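Local coordinates for GP23.1 (Bacillus phage spp1, PDB 2XF7), which is of uncertain function but, as a small all-helical phage protein that assembles into hexamers, has been proposed to act as a chaperone, at residues S4-Y7 and G8-D12; S20-L23 and L24-A27; E36-D39 and K40-Y44. All coordinates share one frame; numbering follows the deposited sequence.

Contact 1 of 3, residues S4-Y7 and G8-D12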
loop_
_atom_site.group_PDB
_atom_site.type_symbol
_atom_site.label_atom_id
_atom_site.label_comp_id
_atom_site.label_asym_id
_atom_site.label_seq_id
_atom_site.Cartn_x
_atom_site.Cartn_y
_atom_site.Cartn_z
ATOM N N SER B 4 -10.171 -9.485 -9.663
ATOM C CA SER B 4 -10.447 -8.067 -9.801
ATOM C C SER B 4 -9.397 -7.362 -8.910
ATOM O O SER B 4 -9.080 -7.836 -7.809
ATOM C CB SER B 4 -11.849 -7.759 -9.291
ATOM O OG SER B 4 -12.813 -8.372 -10.147
ATOM N N LEU B 5 -8.861 -6.242 -9.396
ATOM C CA LEU B 5 -7.818 -5.527 -8.635
ATOM C C LEU B 5 -8.262 -5.133 -7.212
ATOM O O LEU B 5 -7.432 -5.144 -6.286
ATOM C CB LEU B 5 -7.389 -4.279 -9.403
ATOM C CG LEU B 5 -6.547 -4.514 -10.659
ATOM C CD1 LEU B 5 -6.086 -3.175 -11.264
ATOM C CD2 LEU B 5 -5.332 -5.435 -10.416
ATOM N N LEU B 6 -9.562 -4.811 -7.046
ATOM C CA LEU B 6 -10.132 -4.397 -5.754
ATOM C C LEU B 6 -10.665 -5.512 -4.906
ATOM O O LEU B 6 -11.344 -5.262 -3.893
ATOM C CB LEU B 6 -11.234 -3.358 -6.025
ATOM C CG LEU B 6 -10.708 -2.042 -6.650
ATOM C CD1 LEU B 6 -11.832 -1.166 -7.125
ATOM C CD2 LEU B 6 -9.751 -1.303 -5.691
ATOM N N TYR B 7 -10.415 -6.764 -5.301
ATOM C CA TYR B 7 -10.890 -7.871 -4.469
ATOM C C TYR B 7 -10.428 -7.718 -2.962
ATOM O O TYR B 7 -11.264 -7.749 -2.031
ATOM C CB TYR B 7 -10.435 -9.206 -5.036
ATOM C CG TYR B 7 -10.929 -10.374 -4.205
ATOM C CD1 TYR B 7 -12.236 -10.810 -4.298
ATOM C CD2 TYR B 7 -10.133 -10.926 -3.203
ATOM C CE1 TYR B 7 -12.700 -11.845 -3.503
ATOM C CE2 TYR B 7 -10.582 -11.969 -2.397
ATOM C CZ TYR B 7 -11.866 -12.443 -2.561
ATOM O OH TYR B 7 -12.345 -13.451 -1.778
ATOM N N GLY B 8 -9.136 -7.527 -2.758
ATOM C CA GLY B 8 -8.621 -7.429 -1.390
ATOM C C GLY B 8 -9.210 -6.218 -0.689
ATOM O O GLY B 8 -9.488 -6.269 0.533
ATOM N N TYR B 9 -9.322 -5.108 -1.424
ATOM C CA TYR B 9 -9.875 -3.882 -0.854
ATOM C C TYR B 9 -11.295 -4.165 -0.277
ATOM O O TYR B 9 -11.602 -3.773 0.852
ATOM C CB TYR B 9 -9.972 -2.821 -1.957
ATOM C CG TYR B 9 -10.565 -1.544 -1.473
ATOM C CD1 TYR B 9 -9.789 -0.617 -0.783
ATOM C CD2 TYR B 9 -11.881 -1.208 -1.782
ATOM C CE1 TYR B 9 -10.317 0.604 -0.381
ATOM C CE2 TYR B 9 -12.428 0.007 -1.373
ATOM C CZ TYR B 9 -11.636 0.906 -0.663
ATOM O OH TYR B 9 -12.125 2.108 -0.215
ATOM N N PHE B 10 -12.178 -4.807 -1.072
ATOM C CA PHE B 10 -13.549 -5.076 -0.620
ATOM C C PHE B 10 -13.583 -6.162 0.474
ATOM O O PHE B 10 -14.378 -6.058 1.433
ATOM C CB PHE B 10 -14.474 -5.428 -1.783
ATOM C CG PHE B 10 -14.783 -4.174 -2.587
ATOM C CD1 PHE B 10 -15.545 -3.148 -2.037
ATOM C CD2 PHE B 10 -14.351 -4.046 -3.903
ATOM C CE1 PHE B 10 -15.835 -1.964 -2.795
ATOM C CE2 PHE B 10 -14.690 -2.877 -4.676
ATOM C CZ PHE B 10 -15.393 -1.853 -4.090
ATOM N N LEU B 11 -12.728 -7.146 0.365
ATOM C CA LEU B 11 -12.670 -8.177 1.429
ATOM C C LEU B 11 -12.279 -7.519 2.754
ATOM O O LEU B 11 -12.871 -7.782 3.807
ATOM C CB LEU B 11 -11.624 -9.219 1.028
ATOM C CG LEU B 11 -11.316 -10.267 2.123
ATOM C CD1 LEU B 11 -12.605 -11.042 2.547
ATOM C CD2 LEU B 11 -10.227 -11.259 1.599
ATOM N N ASP B 12 -11.276 -6.611 2.713
ATOM C CA ASP B 12 -10.845 -5.929 3.940
ATOM C C ASP B 12 -12.010 -5.120 4.518
ATOM O O ASP B 12 -12.213 -5.116 5.754
ATOM C CB ASP B 12 -9.641 -5.022 3.579
ATOM C CG ASP B 12 -9.144 -4.312 4.785
ATOM O OD1 ASP B 12 -8.575 -4.978 5.651
ATOM O OD2 ASP B 12 -9.327 -3.055 4.854
HETATM O O HOH W 1 -7.535 -4.896 -3.757
#
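Leu-6 meets Tyr-9 and Phe-10 across the first turn of helix 7-15, and its side chain can be followed outward atom by atom. CB lies by the CD2-CE2 side of the Phe-10 ring, 3.7 Å from Phe-10 CE2. With CG anti to the carbonyl carbon (chi1 -65°), the two methyls part beyond it: CD1 stays with the ring, 4.1 Å from Phe-10 CE2, while CD2 runs alongside Tyr-9 and reaches Tyr-9 CB at 4.0 Å. The Leu-6 and Tyr-9 side chains point the same way, whereas Phe-10 slants across Leu-6. Tyr-9 CD2 also stands over the centre of the Phe-10 ring.

Leu-6 is the N-cap residue of the helix, and a type I beta turn from Ser-4 to Tyr-7 leads into it. Phe-10 N donates to Leu-6 O at 3.0 Å with a nearly straight N-H...O angle of 167°, and Leu-11 N does the same to Tyr-7 O at 2.9 Å. A water bridges the turn and the helix, giving a hydrogen bond to Leu-5 O and accepting one from Tyr-9 N.

On another side of the helix, Tyr-7 CE2 packs obliquely on Leu-11 CD2 at 4.1 Å. The hydroxyls of both tyrosines are engaged by other copies of the protein: Tyr-7 OH pairs with Asp-32 of the third subunit, and Tyr-9 OH with Asp-12 and Trp-49 of the second. Phe-10 turns into its own chain, against helix 21-30, and also meets Tyr-44 of the second subunit.

Contact 2 of 3, residues S20-L23 and L24-A27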
loop_
_atom_site.group_PDB
_atom_site.type_symbol
_atom_site.label_atom_id
_atom_site.label_comp_id
_atom_site.label_asym_id
_atom_site.label_seq_id
_atom_site.Cartn_x
_atom_site.Cartn_y
_atom_site.Cartn_z
ATOM N N SER B 20 -21.333 -4.097 3.718
ATOM C CA SER B 20 -22.265 -5.202 3.820
ATOM C C SER B 20 -22.511 -5.621 2.375
ATOM O O SER B 20 -21.828 -5.160 1.477
ATOM C CB SER B 20 -23.575 -4.828 4.525
ATOM O OG SER B 20 -24.267 -3.878 3.743
ATOM N N GLU B 21 -23.503 -6.469 2.154
ATOM C CA GLU B 21 -23.857 -6.904 0.812
ATOM C C GLU B 21 -24.287 -5.691 -0.044
ATOM O O GLU B 21 -24.124 -5.727 -1.254
ATOM C CB GLU B 21 -24.885 -8.044 0.819
ATOM C CG GLU B 21 -25.247 -8.477 -0.613
ATOM C CD GLU B 21 -26.207 -9.640 -0.692
ATOM O OE1 GLU B 21 -26.508 -10.247 0.365
ATOM O OE2 GLU B 21 -26.835 -9.794 -1.767
ATOM N N GLU B 22 -24.806 -4.646 0.583
ATOM C CA GLU B 22 -25.259 -3.430 -0.171
ATOM C C GLU B 22 -24.095 -2.857 -1.031
ATOM O O GLU B 22 -24.233 -2.609 -2.224
ATOM C CB GLU B 22 -25.797 -2.371 0.834
ATOM C CG GLU B 22 -26.944 -2.895 1.702
ATOM C CD GLU B 22 -27.943 -1.925 2.325
ATOM O OE1 GLU B 22 -27.995 -1.868 3.577
ATOM O OE2 GLU B 22 -28.739 -1.302 1.576
ATOM N N LEU B 23 -22.932 -2.726 -0.425
ATOM C CA LEU B 23 -21.791 -2.215 -1.126
ATOM C C LEU B 23 -21.227 -3.222 -2.142
ATOM O O LEU B 23 -20.834 -2.895 -3.200
ATOM C CB LEU B 23 -20.773 -1.800 -0.088
ATOM C CG LEU B 23 -19.507 -1.094 -0.471
ATOM C CD1 LEU B 23 -18.754 -2.010 -1.103
ATOM C CD2 LEU B 23 -19.763 0.018 -1.373
ATOM N N LEU B 24 -21.200 -4.504 -1.757
ATOM C CA LEU B 24 -20.723 -5.525 -2.698
ATOM C C LEU B 24 -21.634 -5.536 -3.952
ATOM O O LEU B 24 -21.124 -5.649 -5.068
ATOM C CB LEU B 24 -20.638 -6.951 -2.078
ATOM C CG LEU B 24 -19.741 -7.012 -0.825
ATOM C CD1 LEU B 24 -19.705 -8.434 -0.315
ATOM C CD2 LEU B 24 -18.296 -6.414 -1.114
ATOM N N ARG B 25 -22.963 -5.362 -3.763
ATOM C CA ARG B 25 -23.938 -5.341 -4.862
ATOM C C ARG B 25 -23.568 -4.180 -5.844
ATOM O O ARG B 25 -23.542 -4.361 -7.055
ATOM C CB ARG B 25 -25.348 -5.103 -4.291
ATOM C CG ARG B 25 -26.411 -5.137 -5.351
ATOM C CD ARG B 25 -27.844 -5.198 -4.778
ATOM N NE ARG B 25 -28.195 -4.095 -3.862
ATOM C CZ ARG B 25 -29.420 -3.867 -3.359
ATOM N NH1 ARG B 25 -30.450 -4.638 -3.709
ATOM N NH2 ARG B 25 -29.623 -2.858 -2.516
ATOM N N VAL B 26 -23.235 -2.999 -5.277
ATOM C CA VAL B 26 -22.899 -1.837 -6.098
ATOM C C VAL B 26 -21.591 -2.173 -6.883
ATOM O O VAL B 26 -21.504 -1.897 -8.076
ATOM C CB VAL B 26 -22.713 -0.591 -5.180
ATOM C CG1 VAL B 26 -22.060 0.575 -5.957
ATOM C CG2 VAL B 26 -24.048 -0.137 -4.553
ATOM N N ALA B 27 -20.606 -2.763 -6.213
ATOM C CA ALA B 27 -19.313 -3.091 -6.835
ATOM C C ALA B 27 -19.502 -4.116 -7.976
ATOM O O ALA B 27 -18.919 -3.963 -9.052
ATOM C CB ALA B 27 -18.338 -3.637 -5.800
HETATM O O HOH W 2 -26.958 -2.003 -2.848
HETATM O O HOH W 3 -28.214 -0.375 -1.061
#
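The N-terminal turns of helix 21-30 open with a serine N-cap. Ser-20 OG accepts from Glu-22 N at 3.3 Å, so one of the first-turn amides is held by a side chain. The main-chain bond from Leu-24 N to Ser-20 O is weak, but the next one is firm: Arg-25 N lies 2.8 Å from Glu-21 O. Val-26 N then donates to Glu-22 O, and Ala-27 N to Leu-23 O.

Glu-22 and Arg-25 meet through water. Glu-22 OE2 and Arg-25 NH2 are 4.5 Å apart, too far for a salt bridge, and a water beside them bridges the pair, donating to OE2 and accepting from NH2. A second water accepts from Arg-25 NE at 2.6 Å and donates to Glu-22 O, which therefore carries this bond besides that from Val-26 N. Both waters lie in the plane of the guanidinium, at its edge. A bend at chi3 (57°) in the arginine chain brings that edge back toward Glu-22. Val-26 CG2 lies beside Glu-22 O at 3.4 Å.

Leu-23, Leu-24 and Ala-27 form the buried side. Leu-24 and Ala-27 touch Phe-10 of helix 7-15, as does Leu-23 in the conformer given, and Leu-24 reaches on to Ala-38, Ile-41 and Met-42 of helix 35-42, while Tyr-44 of the second subunit packs on Leu-23, Val-26 and Ala-27.

Contact 3 of 3, residues E36-D39 and K40-Y44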
loop_
_atom_site.group_PDB
_atom_site.type_symbol
_atom_site.label_atom_id
_atom_site.label_comp_id
_atom_site.label_asym_id
_atom_site.label_seq_id
_atom_site.Cartn_x
_atom_site.Cartn_y
_atom_site.Cartn_z
ATOM N N GLU B 36 -19.110 -13.927 -8.326
ATOM C CA GLU B 36 -18.392 -15.020 -7.650
ATOM C C GLU B 36 -17.456 -14.435 -6.568
ATOM O O GLU B 36 -17.398 -14.972 -5.443
ATOM C CB GLU B 36 -17.549 -15.801 -8.654
ATOM C CG GLU B 36 -16.726 -16.823 -7.852
ATOM C CD GLU B 36 -16.187 -17.909 -8.728
ATOM O OE1 GLU B 36 -17.047 -18.585 -9.355
ATOM O OE2 GLU B 36 -14.934 -18.060 -8.804
ATOM N N GLU B 37 -16.764 -13.331 -6.899
ATOM C CA GLU B 37 -15.893 -12.701 -5.898
ATOM C C GLU B 37 -16.728 -12.174 -4.706
ATOM O O GLU B 37 -16.312 -12.339 -3.549
ATOM C CB GLU B 37 -15.103 -11.542 -6.525
ATOM C CG GLU B 37 -13.962 -12.100 -7.374
ATOM C CD GLU B 37 -13.269 -11.010 -8.180
ATOM O OE1 GLU B 37 -13.962 -10.047 -8.583
ATOM O OE2 GLU B 37 -12.026 -11.062 -8.335
ATOM N N ALA B 38 -17.872 -11.521 -4.981
ATOM C CA ALA B 38 -18.687 -11.035 -3.868
ATOM C C ALA B 38 -19.159 -12.243 -3.004
ATOM O O ALA B 38 -19.133 -12.158 -1.772
ATOM C CB ALA B 38 -19.921 -10.313 -4.390
ATOM N N ASP B 39 -19.554 -13.351 -3.630
ATOM C CA ASP B 39 -19.986 -14.553 -2.885
ATOM C C ASP B 39 -18.803 -15.105 -2.033
ATOM O O ASP B 39 -19.022 -15.504 -0.857
ATOM C CB ASP B 39 -20.405 -15.634 -3.888
ATOM C CG ASP B 39 -21.699 -15.322 -4.636
ATOM O OD1 ASP B 39 -22.455 -14.416 -4.182
ATOM O OD2 ASP B 39 -21.973 -16.009 -5.646
ATOM N N LYS B 40 -17.547 -15.032 -2.575
ATOM C CA LYS B 40 -16.364 -15.468 -1.781
ATOM C C LYS B 40 -16.189 -14.567 -0.589
ATOM O O LYS B 40 -15.928 -15.025 0.537
ATOM C CB LYS B 40 -15.069 -15.549 -2.614
ATOM C CG LYS B 40 -15.120 -16.624 -3.703
ATOM C CD LYS B 40 -13.816 -16.839 -4.422
ATOM C CE LYS B 40 -13.962 -18.114 -5.260
ATOM N NZ LYS B 40 -13.702 -19.396 -4.497
ATOM N N ILE B 41 -16.262 -13.252 -0.820
ATOM C CA ILE B 41 -16.110 -12.331 0.310
ATOM C C ILE B 41 -17.184 -12.582 1.388
ATOM O O ILE B 41 -16.833 -12.614 2.567
ATOM C CB ILE B 41 -16.199 -10.888 -0.218
ATOM C CG1 ILE B 41 -14.915 -10.593 -1.022
ATOM C CG2 ILE B 41 -16.386 -9.911 0.964
ATOM C CD1 ILE B 41 -14.990 -9.276 -1.872
ATOM N N MET B 42 -18.449 -12.806 0.978
ATOM C CA MET B 42 -19.536 -13.030 1.946
ATOM C C MET B 42 -19.386 -14.346 2.725
ATOM O O MET B 42 -20.066 -14.547 3.766
ATOM C CB MET B 42 -20.921 -12.886 1.321
ATOM C CG MET B 42 -21.074 -11.476 0.764
ATOM S SD MET B 42 -22.762 -11.147 0.188
ATOM C CE MET B 42 -22.703 -11.946 -1.324
ATOM N N SER B 43 -18.481 -15.219 2.268
ATOM C CA SER B 43 -18.223 -16.454 2.987
ATOM C C SER B 43 -17.414 -16.185 4.267
ATOM O O SER B 43 -17.339 -17.064 5.142
ATOM C CB SER B 43 -17.498 -17.481 2.101
ATOM O OG SER B 43 -16.101 -17.237 1.989
ATOM N N TYR B 44 -16.716 -15.010 4.310
ATOM C CA TYR B 44 -15.914 -14.633 5.502
ATOM C C TYR B 44 -16.867 -14.040 6.586
ATOM O O TYR B 44 -17.966 -13.498 6.269
ATOM C CB TYR B 44 -14.884 -13.550 5.107
ATOM C CG TYR B 44 -13.705 -14.079 4.327
ATOM C CD1 TYR B 44 -12.471 -14.263 4.935
ATOM C CD2 TYR B 44 -13.798 -14.294 2.947
ATOM C CE1 TYR B 44 -11.357 -14.708 4.211
ATOM C CE2 TYR B 44 -12.681 -14.706 2.202
ATOM C CZ TYR B 44 -11.454 -14.865 2.836
ATOM O OH TYR B 44 -10.327 -15.193 2.155
#
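Glu-36 and Lys-40 are brought together by different first torsions: Glu-36 CG is anti to the backbone N (chi1 174°), while Lys-40 CG is anti to its carbonyl carbon (chi1 -65°), and the two chains run side by side, pointing the same way. Lys-40 CE lies 4.0 Å from Glu-36 CG and 3.7 Å from Glu-36 OE2. The charged atoms stay apart, with Glu-36 OE2 4.7 Å from Lys-40 NZ, and a bend at chi4 takes the ammonium to Ala-30 O of the third subunit.

Toward the end of the helix, Met-42 folds back so that its CE lies 3.8 Å from Asp-39 OD1 and 3.6 Å from Ala-38 O. Asp-39 OD1 is hydrogen-bonded to Gln-35 NE2; its approach to Met-42 CE is packing only.

Lys-40, Ile-41 and Met-42 each send their N-H to the carbonyl four residues earlier, but the bond from Ser-43 N to Asp-39 O is weak. Lys-40 O instead takes two donors from Ser-43: the backbone N and OG, the latter at 2.7 Å on an in-plane lone pair. Such a serine hydroxyl bonded to a carbonyl three residues back is a common feature of helices, here near the C-terminal end of helix 35-42.

Overall arrangement
The three contacts follow one another along the chain, one on each helix: contact 1 at the start of helix 7-15, contact 2 at the start of helix 21-30, and contact 3 on helix 35-42. Their centres lie about 11 to 12 Å apart within a compact three-helix subunit that has no strands. Phe-10 joins contact 1 to contact 2, Tyr-7 and Leu-11 join contact 1 to contact 3, and Leu-24 with Glu-21 joins contact 2 to contact 3. Contacts 1 and 2 both touch the second subunit, and contacts 1 and 3 the third, so residues of the same helices also take part in contacts between the six chains.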